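Local coordinates for protease Do-like 8, chloroplastic (Arabidopsis thaliana, PDB 4IC6), which probably cuts other proteins as a serine endopeptidase of the HtrA (Deg) family in the thylakoids of the chloroplast, at residues Arg30-Phe35 with Gln155-Ile159; Ser41-Asp47 with Asn66-Val71; Thr170-Gly176 with Gly192-Ala198. The protein carries 1 engineered substitution. All coordinates share one frame; numbering follows the deposited sequence.

Interaction 1. Residues Arg30-Phe35 with Gln155-Ile159; sequences RIVQLF and QCLAI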
ATOM      1  N   ARG A  30     -16.835 -21.675 -32.242  1.00 37.59           N
ATOM      2  CA  ARG A  30     -15.989 -22.794 -31.804  1.00 39.63           C
ATOM      3  C   ARG A  30     -15.727 -22.726 -30.308  1.00 36.95           C
ATOM      4  O   ARG A  30     -15.784 -23.731 -29.610  1.00 38.48           O
ATOM      5  CB  ARG A  30     -14.617 -22.773 -32.488  1.00 43.29           C
ATOM      6  CG  ARG A  30     -14.613 -22.954 -33.986  1.00 56.87           C
ATOM      7  CD  ARG A  30     -13.198 -23.293 -34.502  1.00 61.74           C
ATOM      8  NE  ARG A  30     -12.220 -22.206 -34.353  1.00 61.52           N
ATOM      9  CZ  ARG A  30     -11.318 -22.126 -33.376  1.00 59.06           C
ATOM     10  NH1 ARG A  30     -10.473 -21.103 -33.336  1.00 58.91           N
ATOM     11  NH2 ARG A  30     -11.260 -23.062 -32.437  1.00 61.84           N
ATOM     12  N   ILE A  31     -15.382 -21.535 -29.836  1.00 31.29           N
ATOM     13  CA  ILE A  31     -15.067 -21.328 -28.433  1.00 29.98           C
ATOM     14  C   ILE A  31     -16.247 -21.736 -27.570  1.00 31.76           C
ATOM     15  O   ILE A  31     -16.085 -22.451 -26.580  1.00 34.22           O
ATOM     16  CB  ILE A  31     -14.727 -19.866 -28.140  1.00 32.89           C
ATOM     17  CG1 ILE A  31     -13.480 -19.439 -28.913  1.00 37.35           C
ATOM     18  CG2 ILE A  31     -14.475 -19.665 -26.650  1.00 29.71           C
ATOM     19  CD1 ILE A  31     -13.037 -18.016 -28.572  1.00 38.28           C
ATOM     20  N   VAL A  32     -17.433 -21.266 -27.943  1.00 34.20           N
ATOM     21  CA  VAL A  32     -18.653 -21.628 -27.217  1.00 36.23           C
ATOM     22  C   VAL A  32     -18.876 -23.140 -27.123  1.00 38.19           C
ATOM     23  O   VAL A  32     -19.207 -23.660 -26.049  1.00 39.15           O
ATOM     24  CB  VAL A  32     -19.893 -20.907 -27.790  1.00 37.66           C
ATOM     25  CG1 VAL A  32     -21.185 -21.604 -27.356  1.00 41.80           C
ATOM     26  CG2 VAL A  32     -19.897 -19.431 -27.352  1.00 36.86           C
ATOM     27  N   GLN A  33     -18.674 -23.849 -28.231  1.00 39.29           N
ATOM     28  CA  GLN A  33     -18.900 -25.297 -28.240  1.00 42.19           C
ATOM     29  C   GLN A  33     -17.804 -26.048 -27.464  1.00 40.56           C
ATOM     30  O   GLN A  33     -18.096 -26.958 -26.694  1.00 37.86           O
ATOM     31  CB  GLN A  33     -19.028 -25.828 -29.675  1.00 44.98           C
ATOM     32  N   LEU A  34     -16.547 -25.657 -27.650  1.00 36.68           N
ATOM     33  CA  LEU A  34     -15.450 -26.244 -26.873  1.00 37.12           C
ATOM     34  C   LEU A  34     -15.651 -26.090 -25.376  1.00 37.20           C
ATOM     35  O   LEU A  34     -15.444 -27.032 -24.600  1.00 40.00           O
ATOM     36  CB  LEU A  34     -14.125 -25.582 -27.228  1.00 38.52           C
ATOM     37  CG  LEU A  34     -13.327 -26.228 -28.356  1.00 46.35           C
ATOM     38  CD1 LEU A  34     -11.954 -25.570 -28.417  1.00 47.38           C
ATOM     39  CD2 LEU A  34     -13.202 -27.738 -28.142  1.00 46.08           C
ATOM     40  N   PHE A  35     -16.042 -24.889 -24.963  1.00 33.11           N
ATOM     41  CA  PHE A  35     -16.316 -24.633 -23.554  1.00 34.62           C
ATOM     42  C   PHE A  35     -17.415 -25.550 -23.028  1.00 36.74           C
ATOM     43  O   PHE A  35     -17.226 -26.241 -22.034  1.00 35.20           O
ATOM     44  CB  PHE A  35     -16.725 -23.177 -23.330  1.00 36.26           C
ATOM     45  CG  PHE A  35     -17.218 -22.899 -21.935  1.00 37.51           C
ATOM     46  CD1 PHE A  35     -16.326 -22.715 -20.891  1.00 38.04           C
ATOM     47  CD2 PHE A  35     -18.571 -22.812 -21.672  1.00 38.85           C
ATOM     48  CE1 PHE A  35     -16.791 -22.448 -19.590  1.00 36.08           C
ATOM     49  CE2 PHE A  35     -19.041 -22.554 -20.384  1.00 41.57           C
ATOM     50  CZ  PHE A  35     -18.148 -22.371 -19.345  1.00 40.53           C
ATOM     51  N   GLN A 155      -4.166 -20.110 -29.925  1.00 24.80           N
ATOM     52  CA  GLN A 155      -5.314 -19.763 -29.096  1.00 28.28           C
ATOM     53  C   GLN A 155      -5.354 -20.733 -27.923  1.00 31.04           C
ATOM     54  O   GLN A 155      -5.077 -21.932 -28.083  1.00 32.66           O
ATOM     55  CB  GLN A 155      -6.599 -19.933 -29.915  1.00 29.73           C
ATOM     56  CG  GLN A 155      -7.894 -19.660 -29.142  1.00 29.65           C
ATOM     57  CD  GLN A 155      -9.116 -20.086 -29.943  1.00 34.43           C
ATOM     58  OE1 GLN A 155      -9.242 -21.246 -30.328  1.00 34.47           O
ATOM     59  NE2 GLN A 155     -10.008 -19.143 -30.218  1.00 38.57           N
ATOM     60  N   CYS A 156      -5.661 -20.227 -26.738  1.00 27.76           N
ATOM     61  CA  CYS A 156      -5.890 -21.111 -25.587  1.00 29.59           C
ATOM     62  C   CYS A 156      -7.100 -20.680 -24.759  1.00 32.76           C
ATOM     63  O   CYS A 156      -7.439 -19.490 -24.704  1.00 31.49           O
ATOM     64  CB  CYS A 156      -4.643 -21.224 -24.707  1.00 29.45           C
ATOM     65  SG  CYS A 156      -3.872 -19.685 -24.168  1.00 34.79           S
ATOM     66  N   LEU A 157      -7.749 -21.654 -24.122  1.00 32.48           N
ATOM     67  CA  LEU A 157      -8.893 -21.367 -23.261  1.00 32.21           C
ATOM     68  C   LEU A 157      -8.636 -21.902 -21.865  1.00 29.63           C
ATOM     69  O   LEU A 157      -8.262 -23.060 -21.692  1.00 31.53           O
ATOM     70  CB  LEU A 157     -10.208 -21.966 -23.795  1.00 33.44           C
ATOM     71  CG  LEU A 157     -10.433 -22.541 -25.194  1.00 38.02           C
ATOM     72  CD1 LEU A 157     -11.918 -22.918 -25.330  1.00 38.23           C
ATOM     73  CD2 LEU A 157     -10.017 -21.610 -26.325  1.00 35.09           C
ATOM     74  N   ALA A 158      -8.838 -21.053 -20.869  1.00 27.51           N
ATOM     75  CA  ALA A 158      -8.665 -21.446 -19.480  1.00 23.90           C
ATOM     76  C   ALA A 158     -10.058 -21.591 -18.860  1.00 29.49           C
ATOM     77  O   ALA A 158     -10.832 -20.622 -18.830  1.00 31.92           O
ATOM     78  CB  ALA A 158      -7.844 -20.382 -18.736  1.00 25.56           C
ATOM     79  N   ILE A 159     -10.385 -22.799 -18.405  1.00 29.29           N
ATOM     80  CA  ILE A 159     -11.712 -23.092 -17.874  1.00 28.05           C
ATOM     81  C   ILE A 159     -11.589 -23.337 -16.370  1.00 30.55           C
ATOM     82  O   ILE A 159     -10.621 -23.940 -15.906  1.00 31.20           O
ATOM     83  CB  ILE A 159     -12.351 -24.312 -18.599  1.00 30.68           C
ATOM     84  CG1 ILE A 159     -12.408 -24.053 -20.108  1.00 32.89           C
ATOM     85  CG2 ILE A 159     -13.733 -24.639 -18.042  1.00 28.45           C
ATOM     86  CD1 ILE A 159     -13.162 -25.099 -20.914  1.00 37.15           C
TER
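R30 and Q155 make the polar end of this contact, where helix 26-39 packs on strand 155-160 of the second barrel of the trypsin-like fold, segment axes 40° apart. NH1 of R30 gives a hydrogen bond to OE1 of Q155 at 3.3 Å, and NH2 adds a weak one of 3.4 Å, leaving the oxygen at the edge of the guanidinium. The match is imperfect: the guanidinium and amide planes are 48° apart, and NH1 comes from above the carbonyl plane. The other amide branch turns to I31, whose CD1 lies 3.6 Å from NE2 of Q155. An extended side chain, CG anti to the backbone N (chi1 177°), carries the Q155 amide to the helix. Further along, CD1 of L157 touches CB of L34 at 3.9 Å, the two side chains crossing at about a right angle. CD1 of I159 then meets CD1 of F35 at 4.0 Å.

In the next shell, L169 touches both I31 and L157, H167 lies against F35, and P207 and L209 back I159. V152 of a second subunit packs on F35, while in a third subunit the F25 ring is another partner of R30, by a cation-pi contact, and E28 accepts a bond from the N of Q155. The helix thus sits between its own barrel and the neighbouring subunits. Q155 is a neutral acceptor, so the pair probably orients the arginine and leaves its charge in place; the remaining grip is apolar.

Interaction 2. Residues Ser41-Asp47 with Asn66-Val71; sequences SVVNIFD and NGSGVV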
ATOM      1  N   SER A  41     -15.676 -32.023 -17.771  1.00 40.52           N
ATOM      2  CA  SER A  41     -14.389 -32.546 -17.340  1.00 38.72           C
ATOM      3  C   SER A  41     -13.737 -31.664 -16.284  1.00 40.76           C
ATOM      4  O   SER A  41     -12.701 -32.011 -15.710  1.00 37.95           O
ATOM      5  CB  SER A  41     -13.441 -32.645 -18.531  1.00 38.09           C
ATOM      6  OG  SER A  41     -14.004 -33.405 -19.579  1.00 42.26           O
ATOM      7  N   VAL A  42     -14.319 -30.494 -16.066  1.00 43.19           N
ATOM      8  CA  VAL A  42     -13.747 -29.529 -15.140  1.00 38.79           C
ATOM      9  C   VAL A  42     -14.555 -29.546 -13.842  1.00 37.20           C
ATOM     10  O   VAL A  42     -15.715 -29.108 -13.803  1.00 34.26           O
ATOM     11  CB  VAL A  42     -13.698 -28.126 -15.750  1.00 37.32           C
ATOM     12  CG1 VAL A  42     -12.987 -27.179 -14.796  1.00 38.30           C
ATOM     13  CG2 VAL A  42     -12.956 -28.155 -17.089  1.00 37.17           C
ATOM     14  N   VAL A  43     -13.944 -30.082 -12.792  1.00 35.27           N
ATOM     15  CA  VAL A  43     -14.646 -30.262 -11.524  1.00 38.69           C
ATOM     16  C   VAL A  43     -14.350 -29.115 -10.572  1.00 37.60           C
ATOM     17  O   VAL A  43     -13.441 -28.317 -10.807  1.00 34.94           O
ATOM     18  CB  VAL A  43     -14.287 -31.597 -10.827  1.00 38.73           C
ATOM     19  CG1 VAL A  43     -14.601 -32.778 -11.724  1.00 40.10           C
ATOM     20  CG2 VAL A  43     -12.820 -31.617 -10.401  1.00 40.10           C
ATOM     21  N   ASN A  44     -15.134 -29.039  -9.505  1.00 34.98           N
ATOM     22  CA  ASN A  44     -14.892 -28.098  -8.421  1.00 37.51           C
ATOM     23  C   ASN A  44     -14.358 -28.822  -7.181  1.00 40.55           C
ATOM     24  O   ASN A  44     -14.877 -29.871  -6.789  1.00 43.66           O
ATOM     25  CB  ASN A  44     -16.179 -27.329  -8.083  1.00 39.23           C
ATOM     26  CG  ASN A  44     -16.103 -26.627  -6.751  1.00 39.36           C
ATOM     27  OD1 ASN A  44     -15.431 -25.600  -6.605  1.00 42.50           O
ATOM     28  ND2 ASN A  44     -16.803 -27.171  -5.764  1.00 37.33           N
ATOM     29  N   ILE A  45     -13.314 -28.261  -6.574  1.00 41.13           N
ATOM     30  CA  ILE A  45     -12.713 -28.844  -5.378  1.00 40.77           C
ATOM     31  C   ILE A  45     -12.704 -27.843  -4.223  1.00 41.83           C
ATOM     32  O   ILE A  45     -12.129 -26.749  -4.338  1.00 40.49           O
ATOM     33  CB  ILE A  45     -11.248 -29.283  -5.644  1.00 48.08           C
ATOM     34  CG1 ILE A  45     -11.192 -30.301  -6.784  1.00 48.54           C
ATOM     35  CG2 ILE A  45     -10.611 -29.838  -4.369  1.00 46.76           C
ATOM     36  CD1 ILE A  45      -9.793 -30.563  -7.332  1.00 44.62           C
ATOM     37  N   PHE A  46     -13.361 -28.212  -3.124  1.00 42.96           N
ATOM     38  CA  PHE A  46     -13.256 -27.480  -1.868  1.00 45.41           C
ATOM     39  C   PHE A  46     -12.378 -28.252  -0.878  1.00 46.52           C
ATOM     40  O   PHE A  46     -12.637 -29.421  -0.597  1.00 49.09           O
ATOM     41  CB  PHE A  46     -14.642 -27.218  -1.258  1.00 48.10           C
ATOM     42  CG  PHE A  46     -15.450 -26.179  -2.000  1.00 51.86           C
ATOM     43  CD1 PHE A  46     -15.019 -24.860  -2.069  1.00 53.08           C
ATOM     44  CD2 PHE A  46     -16.643 -26.518  -2.623  1.00 50.52           C
ATOM     45  CE1 PHE A  46     -15.763 -23.900  -2.748  1.00 50.52           C
ATOM     46  CE2 PHE A  46     -17.394 -25.562  -3.297  1.00 51.23           C
ATOM     47  CZ  PHE A  46     -16.951 -24.255  -3.361  1.00 50.16           C
ATOM     48  N   ASP A  47     -11.334 -27.597  -0.364  1.00 45.75           N
ATOM     49  CA  ASP A  47     -10.490 -28.164   0.695  1.00 46.27           C
ATOM     50  C   ASP A  47     -11.342 -28.342   1.952  1.00 46.28           C
ATOM     51  O   ASP A  47     -11.898 -27.368   2.481  1.00 43.37           O
ATOM     52  CB  ASP A  47      -9.307 -27.227   0.984  1.00 49.77           C
ATOM     53  CG  ASP A  47      -8.310 -27.806   1.990  1.00 51.77           C
ATOM     54  OD1 ASP A  47      -8.729 -28.472   2.971  1.00 54.18           O
ATOM     55  OD2 ASP A  47      -7.094 -27.577   1.811  1.00 47.60           O
ATOM     56  N   ASN A  66      -8.965 -24.110  -2.482  1.00 52.15           N
ATOM     57  CA  ASN A  66     -10.214 -24.210  -3.263  1.00 47.48           C
ATOM     58  C   ASN A  66     -10.030 -23.731  -4.692  1.00 46.05           C
ATOM     59  O   ASN A  66      -9.279 -22.790  -4.940  1.00 44.16           O
ATOM     60  CB  ASN A  66     -11.332 -23.392  -2.629  1.00 47.14           C
ATOM     61  CG  ASN A  66     -11.503 -23.687  -1.167  1.00 50.56           C
ATOM     62  OD1 ASN A  66     -11.405 -24.843  -0.736  1.00 46.06           O
ATOM     63  ND2 ASN A  66     -11.740 -22.639  -0.379  1.00 54.80           N
ATOM     64  N   GLY A  67     -10.721 -24.374  -5.625  1.00 41.19           N
ATOM     65  CA  GLY A  67     -10.589 -24.033  -7.026  1.00 38.04           C
ATOM     66  C   GLY A  67     -11.136 -25.125  -7.909  1.00 36.47           C
ATOM     67  O   GLY A  67     -12.172 -25.741  -7.599  1.00 33.56           O
ATOM     68  N   SER A  68     -10.424 -25.388  -9.000  1.00 33.67           N
ATOM     69  CA  SER A  68     -10.894 -26.334  -9.990  1.00 32.83           C
ATOM     70  C   SER A  68      -9.970 -27.543 -10.102  1.00 37.10           C
ATOM     71  O   SER A  68      -8.885 -27.585  -9.514  1.00 37.36           O
ATOM     72  CB  SER A  68     -11.007 -25.650 -11.355  1.00 30.21           C
ATOM     73  OG  SER A  68     -11.721 -24.423 -11.262  1.00 30.99           O
ATOM     74  N   GLY A  69     -10.415 -28.527 -10.873  1.00 36.73           N
ATOM     75  CA  GLY A  69      -9.617 -29.698 -11.163  1.00 36.80           C
ATOM     76  C   GLY A  69     -10.090 -30.288 -12.471  1.00 34.91           C
ATOM     77  O   GLY A  69     -10.999 -29.767 -13.115  1.00 35.23           O
ATOM     78  N   VAL A  70      -9.489 -31.402 -12.855  1.00 31.23           N
ATOM     79  CA  VAL A  70      -9.777 -31.995 -14.141  1.00 30.57           C
ATOM     80  C   VAL A  70     -10.002 -33.511 -13.956  1.00 36.25           C
ATOM     81  O   VAL A  70      -9.229 -34.165 -13.268  1.00 38.71           O
ATOM     82  CB  VAL A  70      -8.591 -31.721 -15.080  1.00 39.34           C
ATOM     83  CG1 VAL A  70      -8.441 -32.823 -16.093  1.00 48.58           C
ATOM     84  CG2 VAL A  70      -8.755 -30.358 -15.750  1.00 37.04           C
ATOM     85  N   VAL A  71     -11.073 -34.047 -14.537  1.00 35.39           N
ATOM     86  CA  VAL A  71     -11.288 -35.499 -14.535  1.00 35.06           C
ATOM     87  C   VAL A  71     -10.213 -36.170 -15.391  1.00 39.68           C
ATOM     88  O   VAL A  71     -10.169 -35.983 -16.618  1.00 43.35           O
ATOM     89  CB  VAL A  71     -12.650 -35.861 -15.094  1.00 42.85           C
ATOM     90  CG1 VAL A  71     -12.811 -37.398 -15.125  1.00 45.14           C
ATOM     91  CG2 VAL A  71     -13.768 -35.215 -14.257  1.00 41.63           C
TER
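V43 and I45 lean over G69 where strands 42-47 and 67-71, antiparallel neighbours in the first barrel of the trypsin-like fold, are packed most tightly. CD1 of I45 comes to 3.9 Å from CA of G69, and CG2 of V43 to 3.7 Å from its carbonyl C; glycine, with no side chain, leaves that space to them. On the same face, CG1 of V43 meets CG2 of V71 at 3.6 Å, the two valines crossing at about a right angle, and I78 and V102 add to this apolar layer. Beneath it run the paired main-chain bonds of V43 with G69 and I45 with G67, with I45 N to G67 O at 3.0 Å.

The face carrying V42, S68 and V70 is knit more loosely: CG1 of V42 stays 4.3 Å from CB of S68, P207 touches V42 and V70, and OG of S68 is bonded to the N of N161. The partly exposed end belongs to N66. Its OD1 takes the N of D47 at 2.8 Å, nearly along the C=O axis, while its CG lies 3.8 Å from CD1 of F46, near the plane of the ring and at its edge. Q271 of a second subunit packs on both F46 and N66.

S68 also shares a backbone bond with A204, the engineered residue at the predicted nucleophile position. In effect, the N66 side chain stands in for a main-chain carbonyl, extending the hydrogen-bonded ladder to D47 where the strand pairing ends.

Interaction 3. Residues Thr170-Gly176 with Gly192-Ala198; sequences TVGVISG and GIQTDAA
Q194, which loses more surface to this contact than any other residue, meets S175 and G176 together in the second barrel of the protease domain. Its O accepts from the N of S175 at 2.7 Å and also from the N of G176, both coming from the same face of the carbonyl plane. Its N returns a 2.8 Å bond to O of G176. Two residues facing one make this a classic beta bulge. The glutamine side chain runs out extended (chi1 -171°) so that NE2 reaches OG of S175 at 2.8 Å, with the oxygen in the amide plane. That hydroxyl has its stronger tie to the O of L169 in a third subunit.

T170 holds the other end. Its OG1 donates to O of A198 at 2.6 Å, and ND2 of N203 donates to the same oxygen, which is therefore gripped twice.

Between them, D196 replaces regular strand pairing. With CG flanked by both main-chain neighbours of CA (chi1 72°), OD1 turns back to take the N of V173 at 2.8 Å, the N-H meeting it almost head-on; the N of D196 meanwhile gives a 3.1 Å bond to O of V173. G172, lacking a side chain, lets OD1 of D196 and CB of A197 come close, the latter 3.4 Å from the N of G172. A water joins O of V171 to O of D196.

OD2 of D196 accepts from the N of V171 in the third subunit, and V171 here bonds likewise to D196 of the second. One carboxylate thus fixes a strand in its own barrel and another in its neighbour, just ahead of the loop leading to the engineered A204.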
ATOM      1  N   THR A 170     -11.730 -17.950 -19.700  1.00 31.04           N
ATOM      2  CA  THR A 170     -10.954 -16.833 -20.222  1.00 32.18           C
ATOM      3  C   THR A 170     -10.230 -17.306 -21.468  1.00 30.73           C
ATOM      4  O   THR A 170     -10.008 -18.502 -21.644  1.00 27.59           O
ATOM      5  CB  THR A 170      -9.961 -16.246 -19.179  1.00 28.31           C
ATOM      6  OG1 THR A 170      -8.947 -17.212 -18.864  1.00 25.88           O
ATOM      7  CG2 THR A 170     -10.697 -15.839 -17.906  1.00 27.18           C
ATOM      8  N   VAL A 171      -9.868 -16.379 -22.344  1.00 27.77           N
ATOM      9  CA  VAL A 171      -9.300 -16.767 -23.622  1.00 26.64           C
ATOM     10  C   VAL A 171      -8.194 -15.801 -23.997  1.00 27.67           C
ATOM     11  O   VAL A 171      -8.362 -14.592 -23.888  1.00 29.99           O
ATOM     12  CB  VAL A 171     -10.369 -16.724 -24.742  1.00 30.97           C
ATOM     13  CG1 VAL A 171      -9.736 -16.930 -26.114  1.00 32.90           C
ATOM     14  CG2 VAL A 171     -11.463 -17.773 -24.503  1.00 29.99           C
ATOM     15  N   GLY A 172      -7.065 -16.342 -24.430  1.00 27.22           N
ATOM     16  CA  GLY A 172      -6.005 -15.537 -24.998  1.00 24.49           C
ATOM     17  C   GLY A 172      -5.129 -16.396 -25.884  1.00 23.97           C
ATOM     18  O   GLY A 172      -5.595 -17.352 -26.518  1.00 27.87           O
ATOM     19  N   VAL A 173      -3.856 -16.047 -25.950  1.00 25.77           N
ATOM     20  CA  VAL A 173      -2.917 -16.834 -26.728  1.00 26.43           C
ATOM     21  C   VAL A 173      -1.822 -17.395 -25.854  1.00 24.77           C
ATOM     22  O   VAL A 173      -1.587 -16.914 -24.745  1.00 24.49           O
ATOM     23  CB  VAL A 173      -2.239 -15.988 -27.827  1.00 22.74           C
ATOM     24  CG1 VAL A 173      -3.292 -15.456 -28.791  1.00 25.78           C
ATOM     25  CG2 VAL A 173      -1.455 -14.841 -27.181  1.00 25.52           C
ATOM     26  N   ILE A 174      -1.122 -18.392 -26.380  1.00 26.74           N
ATOM     27  CA  ILE A 174       0.136 -18.782 -25.786  1.00 29.78           C
ATOM     28  C   ILE A 174       1.109 -17.608 -25.968  1.00 28.55           C
ATOM     29  O   ILE A 174       1.390 -17.184 -27.095  1.00 26.01           O
ATOM     30  CB  ILE A 174       0.708 -20.043 -26.460  1.00 28.56           C
ATOM     31  CG1 ILE A 174      -0.275 -21.209 -26.334  1.00 31.51           C
ATOM     32  CG2 ILE A 174       2.048 -20.408 -25.856  1.00 23.52           C
ATOM     33  CD1 ILE A 174      -0.740 -21.483 -24.891  1.00 29.61           C
ATOM     34  N   SER A 175       1.620 -17.105 -24.849  1.00 26.41           N
ATOM     35  CA  SER A 175       2.391 -15.856 -24.807  1.00 24.39           C
ATOM     36  C   SER A 175       3.878 -16.133 -24.686  1.00 26.48           C
ATOM     37  O   SER A 175       4.701 -15.346 -25.136  1.00 24.47           O
ATOM     38  CB  SER A 175       1.955 -15.018 -23.597  1.00 24.62           C
ATOM     39  OG  SER A 175       2.869 -13.952 -23.351  1.00 32.49           O
ATOM     40  N   GLY A 176       4.217 -17.267 -24.091  1.00 23.42           N
ATOM     41  CA  GLY A 176       5.613 -17.625 -23.888  1.00 24.49           C
ATOM     42  C   GLY A 176       5.751 -19.082 -23.494  1.00 28.45           C
ATOM     43  O   GLY A 176       4.786 -19.715 -23.047  1.00 27.30           O
ATOM     44  N   GLY A 192       7.281 -23.838 -17.564  1.00 31.69           N
ATOM     45  CA  GLY A 192       5.868 -23.493 -17.654  1.00 30.68           C
ATOM     46  C   GLY A 192       5.426 -22.803 -18.933  1.00 32.26           C
ATOM     47  O   GLY A 192       6.235 -22.259 -19.699  1.00 27.03           O
ATOM     48  N   ILE A 193       4.117 -22.815 -19.166  1.00 30.34           N
ATOM     49  CA  ILE A 193       3.536 -22.096 -20.283  1.00 29.34           C
ATOM     50  C   ILE A 193       3.073 -20.728 -19.801  1.00 29.75           C
ATOM     51  O   ILE A 193       2.453 -20.620 -18.742  1.00 30.26           O
ATOM     52  CB  ILE A 193       2.301 -22.832 -20.821  1.00 29.61           C
ATOM     53  CG1 ILE A 193       2.696 -24.198 -21.394  1.00 34.85           C
ATOM     54  CG2 ILE A 193       1.560 -21.979 -21.854  1.00 27.02           C
ATOM     55  CD1 ILE A 193       1.466 -25.132 -21.606  1.00 30.75           C
ATOM     56  N   GLN A 194       3.376 -19.685 -20.572  1.00 24.52           N
ATOM     57  CA  GLN A 194       2.799 -18.365 -20.303  1.00 24.17           C
ATOM     58  C   GLN A 194       1.653 -18.078 -21.275  1.00 21.64           C
ATOM     59  O   GLN A 194       1.778 -18.292 -22.478  1.00 28.07           O
ATOM     60  CB  GLN A 194       3.866 -17.254 -20.397  1.00 25.60           C
ATOM     61  CG  GLN A 194       3.381 -15.893 -19.913  1.00 26.35           C
ATOM     62  CD  GLN A 194       4.492 -14.844 -19.991  1.00 28.74           C
ATOM     63  OE1 GLN A 194       5.330 -14.749 -19.095  1.00 29.02           O
ATOM     64  NE2 GLN A 194       4.504 -14.069 -21.065  1.00 28.46           N
ATOM     65  N   THR A 195       0.542 -17.556 -20.767  1.00 21.30           N
ATOM     66  CA  THR A 195      -0.576 -17.190 -21.651  1.00 20.82           C
ATOM     67  C   THR A 195      -1.055 -15.801 -21.274  1.00 22.68           C
ATOM     68  O   THR A 195      -0.818 -15.357 -20.152  1.00 23.78           O
ATOM     69  CB  THR A 195      -1.771 -18.183 -21.496  1.00 30.38           C
ATOM     70  OG1 THR A 195      -2.879 -17.752 -22.302  1.00 28.91           O
ATOM     71  CG2 THR A 195      -2.211 -18.236 -20.059  1.00 31.32           C
ATOM     72  N   ASP A 196      -1.701 -15.105 -22.207  1.00 27.80           N
ATOM     73  CA  ASP A 196      -2.349 -13.856 -21.852  1.00 27.85           C
ATOM     74  C   ASP A 196      -3.855 -14.011 -21.606  1.00 26.80           C
ATOM     75  O   ASP A 196      -4.547 -13.015 -21.412  1.00 27.00           O
ATOM     76  CB  ASP A 196      -1.986 -12.671 -22.791  1.00 23.86           C
ATOM     77  CG  ASP A 196      -2.615 -12.759 -24.181  1.00 26.65           C
ATOM     78  OD1 ASP A 196      -3.346 -13.732 -24.485  1.00 27.44           O
ATOM     79  OD2 ASP A 196      -2.374 -11.806 -25.006  1.00 27.40           O
ATOM     80  N   ALA A 197      -4.360 -15.249 -21.610  1.00 26.66           N
ATOM     81  CA  ALA A 197      -5.659 -15.518 -20.972  1.00 27.57           C
ATOM     82  C   ALA A 197      -5.525 -15.253 -19.478  1.00 28.12           C
ATOM     83  O   ALA A 197      -4.534 -15.636 -18.863  1.00 28.56           O
ATOM     84  CB  ALA A 197      -6.126 -16.976 -21.217  1.00 28.93           C
ATOM     85  N   ALA A 198      -6.522 -14.605 -18.885  1.00 23.33           N
ATOM     86  CA  ALA A 198      -6.465 -14.321 -17.466  1.00 27.60           C
ATOM     87  C   ALA A 198      -6.484 -15.633 -16.672  1.00 28.90           C
ATOM     88  O   ALA A 198      -7.356 -16.495 -16.870  1.00 29.76           O
ATOM     89  CB  ALA A 198      -7.625 -13.445 -17.059  1.00 26.80           C
TER
HETATM   90  O   HOH W   1      -6.738 -12.185 -22.873  1.00 29.38           O

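Overall arrangement
Interactions 1 and 3 share the second barrel: strands 155-160 and 168-176 are neighbours, joined by probable hydrogen bonds of 2.9 Å from C156 N to G172 O and from A158 N to T170 O, with centres about 13 Å apart. Interaction 2 belongs to the first barrel, its centre about 18 Å from that of interaction 1, though the two touch where I159 CG2 meets V42 CG2 at 3.7 Å. Interactions 2 and 3 do not touch; their nearest atoms are about 11 Å apart. The predicted catalytic site lies nearest interaction 2, with G67 about 6 Å from the side chain of A204 and about 8 Å from that of H83; the side chains of I159 and T170 are each about 11 Å from that of A204.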